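Side-chain contacts in type VII secretion system protein EssB (Staphylococcus aureus, PDB 4ANN), which is a membrane component of the Ess type VII secretion machinery and is probably required for export of EsxA and EsxB: residues A[88-93]-A[108-113]; A[102-107]-A[129-134]; A[141-146]-A[181-186]; A[146-151]-A[176-181]. One frame throughout, in Å; residues are numbered along the deposited sequence. Where two conformers were deposited one is given.

Overall arrangement
All four contacts lie in the cytoplasmic part of EssB. Interaction 1 is the most central, its aliphatic and aromatic groups packing the last part of helix 80-89 on strand 110-112. Interaction 2, about 13 Å away centre to centre, is only partly buried; there two irregular segments meet through a hydroxyl, prolines and a water. Interactions 3 and 4 both use helix 136-151, on which they sit about 7 Å apart between centres, the first against helix 183-192 and the second against helix 172-179. Both are buried and apolar, and Lys144 joins them by reaching Ile178 O and Ala180 O. Leu146 touches residues of interactions 1 and 2 as well.

Interaction 1: residues A[88-93]-A[108-113]; sequences LNIKNL and DELFFT
Ile90 turns CG1 opposite its own carbonyl carbon (chi1 -67°) and runs on extended to CD1, while Leu110 has CG anti to the backbone N (chi1 180°), which, together with its second torsion, places its two methyls against Ile90 and Leu93. The Ile90 and Leu110 side chains cross at about a right angle, and Ile90 CD1 rests 3.8 Å from Leu110 CD2. Further back on the same isoleucine, CG1 comes up to the rim of the Phe112 ring, near its plane, at 3.8 Å from CZ. The ring is therefore met edge-on by a methylene, while Tyr86 brings its own ring to Phe112 with the planes inclined at about 55°. The other branch of Leu110, CD1, is taken by Leu93, whose CD1 lies 3.9 Å away.

In the fold, this packs the last part of helix 80-89 and the 3-10 turn after it onto the middle strand, 110-112, of a small three-stranded antiparallel sheet. The turn is closed by Leu93 N bonding to Ile90 O at 3.0 Å, and it brings both aliphatic side chains round to the sheet. Leu110 and Phe112 alternate along the strand with Phe111 and so share one face of it. Pro118 of the neighbouring outer strand 118-120 also touches Leu93 and Leu110, and Leu146 of helix 136-151 touches Ile90 and Leu110. Beside this buried patch, Asn89 ND2 donates to Gly116 O in the connection between strands 110-112 and 118-120.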
# COMPACT_ATOMS: atom_id res chain seq x y z
N LEU A 88 10.38 3.67 6.76
CA LEU A 88 10.11 5.08 7.03
C LEU A 88 9.52 5.75 5.80
O LEU A 88 8.62 6.59 5.90
CB LEU A 88 11.37 5.76 7.49
CG LEU A 88 11.73 5.52 8.97
CD1 LEU A 88 13.19 5.80 9.25
CD2 LEU A 88 10.84 6.41 9.87
N ASN A 89 10.01 5.40 4.63
CA ASN A 89 9.52 6.03 3.40
C ASN A 89 8.12 5.67 3.05
O ASN A 89 7.50 6.40 2.25
CB ASN A 89 10.46 5.73 2.23
CG ASN A 89 11.80 6.46 2.29
OD1 ASN A 89 11.95 7.45 3.01
ND2 ASN A 89 12.74 5.99 1.50
N ILE A 90 7.56 4.59 3.58
CA ILE A 90 6.18 4.18 3.23
C ILE A 90 5.19 5.30 3.48
O ILE A 90 4.21 5.46 2.76
CB ILE A 90 5.79 2.90 3.99
CG1 ILE A 90 6.61 1.71 3.51
CG2 ILE A 90 4.28 2.66 3.93
CD1 ILE A 90 6.44 0.45 4.35
N LYS A 91 5.43 6.11 4.50
CA LYS A 91 4.51 7.20 4.84
C LYS A 91 4.32 8.18 3.70
O LYS A 91 3.32 8.92 3.68
CB LYS A 91 5.03 7.90 6.11
CG LYS A 91 6.09 8.98 5.90
CD LYS A 91 6.22 9.81 7.17
CE LYS A 91 7.26 10.91 7.23
NZ LYS A 91 6.96 11.85 8.37
N ASN A 92 5.23 8.22 2.72
CA ASN A 92 5.09 9.08 1.55
C ASN A 92 3.83 8.77 0.73
O ASN A 92 3.34 9.65 0.03
CB ASN A 92 6.32 8.95 0.66
CG ASN A 92 6.52 10.07 -0.31
OD1 ASN A 92 6.51 11.27 0.06
ND2 ASN A 92 6.79 9.73 -1.56
N LEU A 93 3.27 7.56 0.87
CA LEU A 93 2.01 7.28 0.19
C LEU A 93 0.88 8.15 0.63
O LEU A 93 -0.12 8.29 -0.07
CB LEU A 93 1.62 5.79 0.31
CG LEU A 93 2.43 4.87 -0.58
CD1 LEU A 93 2.01 3.43 -0.28
CD2 LEU A 93 2.29 5.22 -2.09
N ASP A 108 1.08 -7.06 -1.09
CA ASP A 108 0.92 -7.31 -2.53
C ASP A 108 0.53 -6.07 -3.30
O ASP A 108 0.35 -6.11 -4.53
CB ASP A 108 -0.09 -8.42 -2.79
CG ASP A 108 -1.49 -8.16 -2.30
OD1 ASP A 108 -1.77 -7.22 -1.54
OD2 ASP A 108 -2.36 -8.99 -2.66
N GLU A 109 0.38 -4.93 -2.63
CA GLU A 109 0.02 -3.65 -3.16
C GLU A 109 1.16 -2.65 -3.12
O GLU A 109 0.97 -1.52 -3.60
CB GLU A 109 -1.21 -3.12 -2.40
CG GLU A 109 -2.47 -3.86 -2.71
CD GLU A 109 -3.06 -3.49 -4.06
OE1 GLU A 109 -2.61 -2.49 -4.64
OE2 GLU A 109 -3.99 -4.24 -4.52
N LEU A 110 2.27 -3.00 -2.53
CA LEU A 110 3.33 -2.07 -2.21
C LEU A 110 4.63 -2.51 -2.88
O LEU A 110 5.10 -3.64 -2.71
CB LEU A 110 3.54 -2.02 -0.69
CG LEU A 110 4.63 -1.09 -0.21
CD1 LEU A 110 4.39 0.35 -0.61
CD2 LEU A 110 4.73 -1.18 1.33
N PHE A 111 5.22 -1.56 -3.58
CA PHE A 111 6.49 -1.70 -4.27
C PHE A 111 7.36 -0.49 -3.94
O PHE A 111 6.86 0.51 -3.41
CB PHE A 111 6.30 -1.79 -5.79
CG PHE A 111 5.46 -2.97 -6.22
CD1 PHE A 111 4.09 -2.94 -6.11
CD2 PHE A 111 6.06 -4.10 -6.71
CE1 PHE A 111 3.32 -4.01 -6.49
CE2 PHE A 111 5.30 -5.20 -7.09
CZ PHE A 111 3.92 -5.15 -6.98
N PHE A 112 8.64 -0.60 -4.25
CA PHE A 112 9.59 0.49 -4.05
C PHE A 112 10.36 0.79 -5.30
O PHE A 112 10.73 -0.12 -6.05
CB PHE A 112 10.57 0.16 -2.91
CG PHE A 112 9.92 0.07 -1.56
CD1 PHE A 112 9.73 1.18 -0.79
CD2 PHE A 112 9.48 -1.17 -1.06
CE1 PHE A 112 9.16 1.11 0.48
CE2 PHE A 112 8.92 -1.22 0.20
CZ PHE A 112 8.74 -0.11 0.97
N THR A 113 10.60 2.08 -5.50
CA THR A 113 11.50 2.48 -6.59
C THR A 113 12.94 2.18 -6.22
O THR A 113 13.27 1.77 -5.10
CB THR A 113 11.36 4.00 -6.82
OG1 THR A 113 11.92 4.68 -5.71
CG2 THR A 113 9.94 4.44 -7.04

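Interaction 2: residues A[102-107]-A[129-134]; sequences TFVLAP and VDPLPV
Thr102 and Val104 set their side chains against the prolines of a chain run that, from Pro131 to Pro133, takes the polyproline II conformation after a cis peptide bond at Asp130-Pro131. The run leads from the small sheet of strands 101-102 and 124-125 to helix 136-151. Thr102 points its side chain at it and holds OG1 between the backbone N and the carbonyl carbon (chi1 63°). From there OG1 donates to Pro131 O over 2.6 Å, meeting the C=O at 139° with a tilt of 28° from the carbonyl plane. The methyl of the same residue, Thr102 CG2, lies 4.0 Å from Pro133 CD, so that OG1 serves Pro131 while CG2 reaches Pro133. The Val104 and Pro131 side chains cross at about a right angle, with Val104 CG2 3.8 Å from Pro131 CG and nearly as close to CB. Nearby, Arg22 NH2 donates to Asp130 O, giving the run a second tie just before its first proline. Between the two backbones a single water donates both its protons, one to Phe103 O at 2.8 Å and the other to Leu132 O at 2.7 Å.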
# COMPACT_ATOMS: atom_id res chain seq x y z
N THR A 102 -7.05 6.75 -4.86
CA THR A 102 -7.05 6.00 -3.62
C THR A 102 -6.15 4.80 -3.84
O THR A 102 -5.83 4.41 -4.97
CB THR A 102 -8.44 5.53 -3.19
OG1 THR A 102 -8.90 4.62 -4.22
CG2 THR A 102 -9.46 6.68 -3.04
N PHE A 103 -5.74 4.19 -2.70
CA PHE A 103 -4.81 3.06 -2.75
C PHE A 103 -5.08 2.14 -1.57
O PHE A 103 -5.77 2.51 -0.61
CB PHE A 103 -3.34 3.53 -2.72
CG PHE A 103 -2.87 4.12 -1.39
CD1 PHE A 103 -3.22 5.41 -1.04
CD2 PHE A 103 -2.13 3.38 -0.50
CE1 PHE A 103 -2.84 5.98 0.20
CE2 PHE A 103 -1.74 3.92 0.74
CZ PHE A 103 -2.10 5.23 1.07
N VAL A 104 -4.50 0.96 -1.61
CA VAL A 104 -4.56 -0.04 -0.57
C VAL A 104 -3.15 -0.24 -0.03
O VAL A 104 -2.24 -0.43 -0.82
CB VAL A 104 -5.08 -1.37 -1.14
CG1 VAL A 104 -5.02 -2.47 -0.11
CG2 VAL A 104 -6.47 -1.16 -1.74
N LEU A 105 -2.98 -0.24 1.28
CA LEU A 105 -1.67 -0.49 1.91
C LEU A 105 -1.59 -1.95 2.29
O LEU A 105 -2.28 -2.41 3.24
CB LEU A 105 -1.44 0.39 3.10
CG LEU A 105 -0.05 0.30 3.69
CD1 LEU A 105 0.99 0.80 2.71
CD2 LEU A 105 0.04 1.07 5.00
N ALA A 106 -0.79 -2.76 1.60
CA ALA A 106 -0.66 -4.19 1.86
C ALA A 106 0.55 -4.73 1.13
O ALA A 106 1.01 -4.11 0.15
CB ALA A 106 -1.89 -4.97 1.35
N PRO A 107 1.08 -5.87 1.54
CA PRO A 107 2.32 -6.40 0.88
C PRO A 107 2.19 -6.54 -0.62
O PRO A 107 3.12 -6.17 -1.35
CB PRO A 107 2.54 -7.72 1.59
CG PRO A 107 1.96 -7.51 2.97
CD PRO A 107 0.75 -6.66 2.73
N VAL A 129 -14.72 5.20 -8.35
CA VAL A 129 -14.56 3.76 -8.35
C VAL A 129 -13.73 3.35 -7.14
O VAL A 129 -12.81 4.10 -6.71
CB VAL A 129 -13.96 3.23 -9.67
CG1 VAL A 129 -12.53 3.68 -9.87
CG2 VAL A 129 -14.01 1.70 -9.72
N ASP A 130 -14.03 2.20 -6.58
CA ASP A 130 -13.32 1.60 -5.47
C ASP A 130 -11.89 1.30 -5.86
O ASP A 130 -11.57 1.25 -7.08
CB ASP A 130 -14.05 0.32 -5.03
CG ASP A 130 -15.34 0.55 -4.29
OD1 ASP A 130 -15.62 1.70 -3.87
OD2 ASP A 130 -16.09 -0.46 -4.13
N PRO A 131 -10.94 1.13 -4.91
CA PRO A 131 -11.16 1.09 -3.47
C PRO A 131 -11.52 2.44 -2.86
O PRO A 131 -11.13 3.51 -3.32
CB PRO A 131 -9.82 0.59 -2.88
CG PRO A 131 -8.82 0.93 -3.96
CD PRO A 131 -9.57 0.75 -5.24
N LEU A 132 -12.31 2.28 -1.80
CA LEU A 132 -12.53 3.38 -0.94
C LEU A 132 -11.30 3.64 -0.06
O LEU A 132 -10.61 2.68 0.31
CB LEU A 132 -13.64 3.04 0.07
CG LEU A 132 -14.95 2.52 -0.56
CD1 LEU A 132 -15.90 2.00 0.50
CD2 LEU A 132 -15.49 3.64 -1.45
N PRO A 133 -11.13 4.88 0.30
CA PRO A 133 -9.99 5.10 1.27
C PRO A 133 -10.33 4.52 2.61
O PRO A 133 -11.49 4.26 2.98
CB PRO A 133 -9.97 6.62 1.08
CG PRO A 133 -11.39 7.06 0.90
CD PRO A 133 -11.99 6.06 -0.04
N VAL A 134 -9.32 4.22 3.41
CA VAL A 134 -9.36 3.64 4.75
C VAL A 134 -9.14 4.73 5.80
O VAL A 134 -8.45 5.73 5.55
CB VAL A 134 -8.36 2.49 4.97
CG1 VAL A 134 -8.56 1.35 3.93
CG2 VAL A 134 -6.89 2.92 4.99
O HOH W 1 -8.14 1.60 0.46

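Interaction 3: residues A[141-146]-A[181-186]; sequences TRYKAL and ATLDLL
Two helices meet here, the middle of helix 136-151 and the first turn of helix 183-192, with Tyr143 pointing at helix 183-192 and Leu186 leaning back over it. Tyr143 has CG anti to the backbone N (chi1 -163°), which directs its ring at that helix, and the two leucines approach the ring from different directions. Leu186 CD2 sits over one face in a CH-pi contact, 4.2 Å from the centroid of the Tyr143 ring and 18° off its normal, displaced toward the CG side. Leu183 CD1 instead comes in at the edge, near the ring plane, 3.5 Å from Tyr143 CD2 and almost as close to CE2. Beyond the ring, the phenolic OH bonds to Leu87 O in helix 80-89, so the tyrosine spans three helices and the buried hydroxyl has a partner.

Lys144 uses its two ends differently. Its methylene CG packs 4.1 Å from Leu186 CD2, while the chain runs on extended until NZ reaches Ile178 O and Ala180 O, where helix 172-179 gives way to the link before the next helix. That link ends at Thr182, the N-cap residue, whose OG1 accepts from Leu185 N at 3.3 Å with an N-H...O angle of 163°. The cap lies in the same first turn as Leu183 and Leu186, the two leucines that meet Tyr143. The arrangement is that of a capped helix N-terminus packed on a neighbouring helix in the all-helical part of this cytoplasmic domain.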
# COMPACT_ATOMS: atom_id res chain seq x y z
N THR A 141 -2.87 0.71 11.46
CA THR A 141 -2.77 -0.72 11.74
C THR A 141 -2.01 -1.43 10.63
O THR A 141 -1.18 -2.31 10.88
CB THR A 141 -4.20 -1.29 11.87
OG1 THR A 141 -4.78 -0.73 13.04
CG2 THR A 141 -4.19 -2.80 12.02
N ARG A 142 -2.35 -1.11 9.38
CA ARG A 142 -1.67 -1.75 8.24
C ARG A 142 -0.18 -1.40 8.21
O ARG A 142 0.67 -2.27 7.93
CB ARG A 142 -2.39 -1.38 6.96
CG ARG A 142 -3.73 -2.02 6.82
CD ARG A 142 -4.56 -1.45 5.66
NE ARG A 142 -5.73 -2.28 5.48
CZ ARG A 142 -5.80 -3.35 4.69
NH1 ARG A 142 -4.82 -3.73 3.86
NH2 ARG A 142 -6.90 -4.04 4.68
N TYR A 143 0.18 -0.16 8.51
CA TYR A 143 1.60 0.23 8.56
C TYR A 143 2.33 -0.55 9.64
O TYR A 143 3.43 -1.08 9.42
CB TYR A 143 1.65 1.76 8.72
CG TYR A 143 2.95 2.42 8.41
CD1 TYR A 143 4.16 1.81 8.11
CD2 TYR A 143 2.97 3.80 8.41
CE1 TYR A 143 5.30 2.54 7.86
CE2 TYR A 143 4.11 4.54 8.15
CZ TYR A 143 5.28 3.89 7.84
OH TYR A 143 6.43 4.63 7.58
N LYS A 144 1.73 -0.67 10.82
CA LYS A 144 2.29 -1.46 11.88
C LYS A 144 2.53 -2.89 11.45
O LYS A 144 3.57 -3.49 11.74
CB LYS A 144 1.39 -1.42 13.12
CG LYS A 144 1.35 -0.10 13.84
CD LYS A 144 0.29 -0.01 14.90
CE LYS A 144 0.43 1.21 15.76
NZ LYS A 144 -0.66 1.28 16.80
N ALA A 145 1.54 -3.47 10.78
CA ALA A 145 1.66 -4.84 10.31
C ALA A 145 2.80 -4.99 9.32
O ALA A 145 3.55 -5.99 9.37
CB ALA A 145 0.36 -5.34 9.74
N LEU A 146 2.98 -4.04 8.43
CA LEU A 146 4.12 -4.07 7.52
C LEU A 146 5.45 -4.03 8.27
O LEU A 146 6.40 -4.74 7.94
CB LEU A 146 4.07 -2.91 6.50
CG LEU A 146 2.95 -2.99 5.46
CD1 LEU A 146 2.95 -1.72 4.62
CD2 LEU A 146 3.06 -4.18 4.56
N ALA A 181 1.03 5.17 19.41
CA ALA A 181 -0.34 5.62 19.53
C ALA A 181 -0.84 6.26 18.24
O ALA A 181 -2.04 6.23 18.09
CB ALA A 181 -0.52 6.60 20.68
N THR A 182 0.08 6.84 17.50
CA THR A 182 -0.27 7.60 16.30
C THR A 182 0.80 7.31 15.24
O THR A 182 1.87 6.79 15.51
CB THR A 182 -0.33 9.10 16.46
OG1 THR A 182 0.99 9.49 16.78
CG2 THR A 182 -1.23 9.54 17.62
N LEU A 183 0.48 7.74 14.02
CA LEU A 183 1.43 7.63 12.93
C LEU A 183 2.72 8.35 13.22
O LEU A 183 3.83 7.83 13.01
CB LEU A 183 0.74 8.15 11.68
CG LEU A 183 1.48 8.15 10.40
CD1 LEU A 183 1.94 6.77 10.03
CD2 LEU A 183 0.63 8.66 9.20
N ASP A 184 2.64 9.58 13.73
CA ASP A 184 3.85 10.29 14.07
C ASP A 184 4.69 9.57 15.11
O ASP A 184 5.92 9.59 15.03
CB ASP A 184 3.55 11.70 14.63
CG ASP A 184 3.15 12.64 13.48
OD1 ASP A 184 3.41 12.29 12.30
OD2 ASP A 184 2.53 13.69 13.71
N LEU A 185 4.16 8.94 16.11
CA LEU A 185 4.84 8.21 17.15
C LEU A 185 5.37 6.91 16.55
O LEU A 185 6.46 6.50 16.99
CB LEU A 185 4.00 7.96 18.41
CG LEU A 185 3.69 9.23 19.23
CD1 LEU A 185 2.55 9.01 20.19
CD2 LEU A 185 4.95 9.69 19.92
N LEU A 186 4.73 6.28 15.60
CA LEU A 186 5.34 5.13 14.93
C LEU A 186 6.58 5.58 14.18
O LEU A 186 7.63 4.92 14.26
CB LEU A 186 4.36 4.45 13.97
CG LEU A 186 4.90 3.27 13.22
CD1 LEU A 186 5.41 2.17 14.15
CD2 LEU A 186 3.85 2.70 12.26

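Interaction 4: residues A[146-151]-A[176-181]; sequences LVICAF and KVIEAA
Val147, which meets Val177 across the contact, also turns its carbonyl oxygen to the edge of the Phe151 ring, in the ring plane. That ring lies one turn further along helix 136-151. Its partners include Lys83, in a cation-pi contact, and the Phe173 ring, from the first turn of helix 172-179, with the planes at about 50°. The interface proper is wholly aliphatic. Val177 is its pivot, each of its methyls going to a different residue of the opposite helix. CG2 lies 3.8 Å from Val147 CG1, and CG1 lies 4.0 Å from Ile148 CG1. Ile148 keeps CG1 opposite its carbonyl carbon (chi1 -69°) and stretches out to CD1, which lies 3.8 Å from Ile178 CG1. Ile178 has nearly the same chi1 (-73°), and the end of Ile148 lies against its CG1-CD1 arm.

The backbones run close, with 7.4 Å between the CA atoms of Ile148 and Val177, and branched side chains lie between them. Leu160 of helix 157-162 adds to the Ile148 side, while Phe189 and Leu190 of helix 183-192 border Val177 and Val147. This is a buried helix-helix interface made by beta-branched residues, joining helix 172-179 to helix 136-151 within the helical portion of a domain whose family is grouped with the protein kinases.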
# COMPACT_ATOMS: atom_id res chain seq x y z
N LEU A 146 2.98 -4.04 8.43
CA LEU A 146 4.12 -4.07 7.52
C LEU A 146 5.45 -4.03 8.27
O LEU A 146 6.40 -4.74 7.94
CB LEU A 146 4.07 -2.91 6.50
CG LEU A 146 2.95 -2.99 5.46
CD1 LEU A 146 2.95 -1.72 4.62
CD2 LEU A 146 3.06 -4.18 4.56
N VAL A 147 5.56 -3.17 9.29
CA VAL A 147 6.78 -3.10 10.08
C VAL A 147 7.08 -4.46 10.72
O VAL A 147 8.20 -4.97 10.70
CB VAL A 147 6.69 -1.98 11.12
CG1 VAL A 147 7.87 -2.06 12.10
CG2 VAL A 147 6.61 -0.60 10.47
N ILE A 148 6.05 -5.05 11.36
CA ILE A 148 6.22 -6.34 12.02
C ILE A 148 6.67 -7.38 11.03
O ILE A 148 7.59 -8.17 11.28
CB ILE A 148 4.91 -6.72 12.74
CG1 ILE A 148 4.67 -5.78 13.92
CG2 ILE A 148 4.93 -8.19 13.15
CD1 ILE A 148 3.31 -5.89 14.55
N CYS A 149 6.01 -7.44 9.87
CA CYS A 149 6.38 -8.42 8.84
C CYS A 149 7.78 -8.23 8.33
O CYS A 149 8.50 -9.18 8.07
CB CYS A 149 5.38 -8.37 7.69
SG CYS A 149 3.74 -9.01 8.10
N ALA A 150 8.21 -6.96 8.17
CA ALA A 150 9.56 -6.69 7.68
C ALA A 150 10.61 -7.24 8.65
O ALA A 150 11.69 -7.61 8.17
CB ALA A 150 9.76 -5.21 7.45
N PHE A 151 10.32 -7.25 9.93
CA PHE A 151 11.25 -7.70 10.97
C PHE A 151 11.10 -9.17 11.32
O PHE A 151 11.94 -9.70 12.04
CB PHE A 151 11.19 -6.79 12.19
CG PHE A 151 12.00 -5.55 11.99
CD1 PHE A 151 13.34 -5.53 12.32
CD2 PHE A 151 11.44 -4.40 11.48
CE1 PHE A 151 14.11 -4.39 12.16
CE2 PHE A 151 12.19 -3.25 11.34
CZ PHE A 151 13.51 -3.24 11.67
N LYS A 176 6.07 -2.81 21.03
CA LYS A 176 6.31 -1.38 20.91
C LYS A 176 5.69 -0.83 19.64
O LYS A 176 5.13 0.26 19.61
CB LYS A 176 7.78 -1.00 20.97
CG LYS A 176 8.41 -1.16 22.37
N VAL A 177 5.80 -1.60 18.52
CA VAL A 177 5.18 -1.17 17.28
C VAL A 177 3.67 -1.08 17.47
O VAL A 177 3.04 -0.09 17.09
CB VAL A 177 5.56 -2.15 16.14
CG1 VAL A 177 4.73 -1.87 14.91
CG2 VAL A 177 7.04 -2.04 15.82
N ILE A 178 3.06 -2.09 18.04
CA ILE A 178 1.64 -2.18 18.21
C ILE A 178 1.11 -1.06 19.08
O ILE A 178 0.00 -0.54 18.83
CB ILE A 178 1.26 -3.56 18.76
CG1 ILE A 178 1.41 -4.61 17.64
CG2 ILE A 178 -0.15 -3.56 19.35
CD1 ILE A 178 1.37 -6.04 18.13
N GLU A 179 1.87 -0.69 20.08
CA GLU A 179 1.43 0.32 21.03
C GLU A 179 1.62 1.73 20.53
O GLU A 179 1.08 2.65 21.17
CB GLU A 179 2.11 0.09 22.37
CG GLU A 179 1.53 -1.17 23.03
CD GLU A 179 2.05 -1.21 24.46
OE1 GLU A 179 2.84 -0.28 24.73
OE2 GLU A 179 1.62 -2.17 25.08
N ALA A 180 2.37 1.97 19.47
CA ALA A 180 2.58 3.36 19.00
C ALA A 180 1.27 4.03 18.78
O ALA A 180 0.39 3.52 18.06
CB ALA A 180 3.39 3.38 17.72
N ALA A 181 1.03 5.17 19.41
CA ALA A 181 -0.34 5.62 19.53
C ALA A 181 -0.84 6.26 18.24
O ALA A 181 -2.04 6.23 18.09
CB ALA A 181 -0.52 6.60 20.68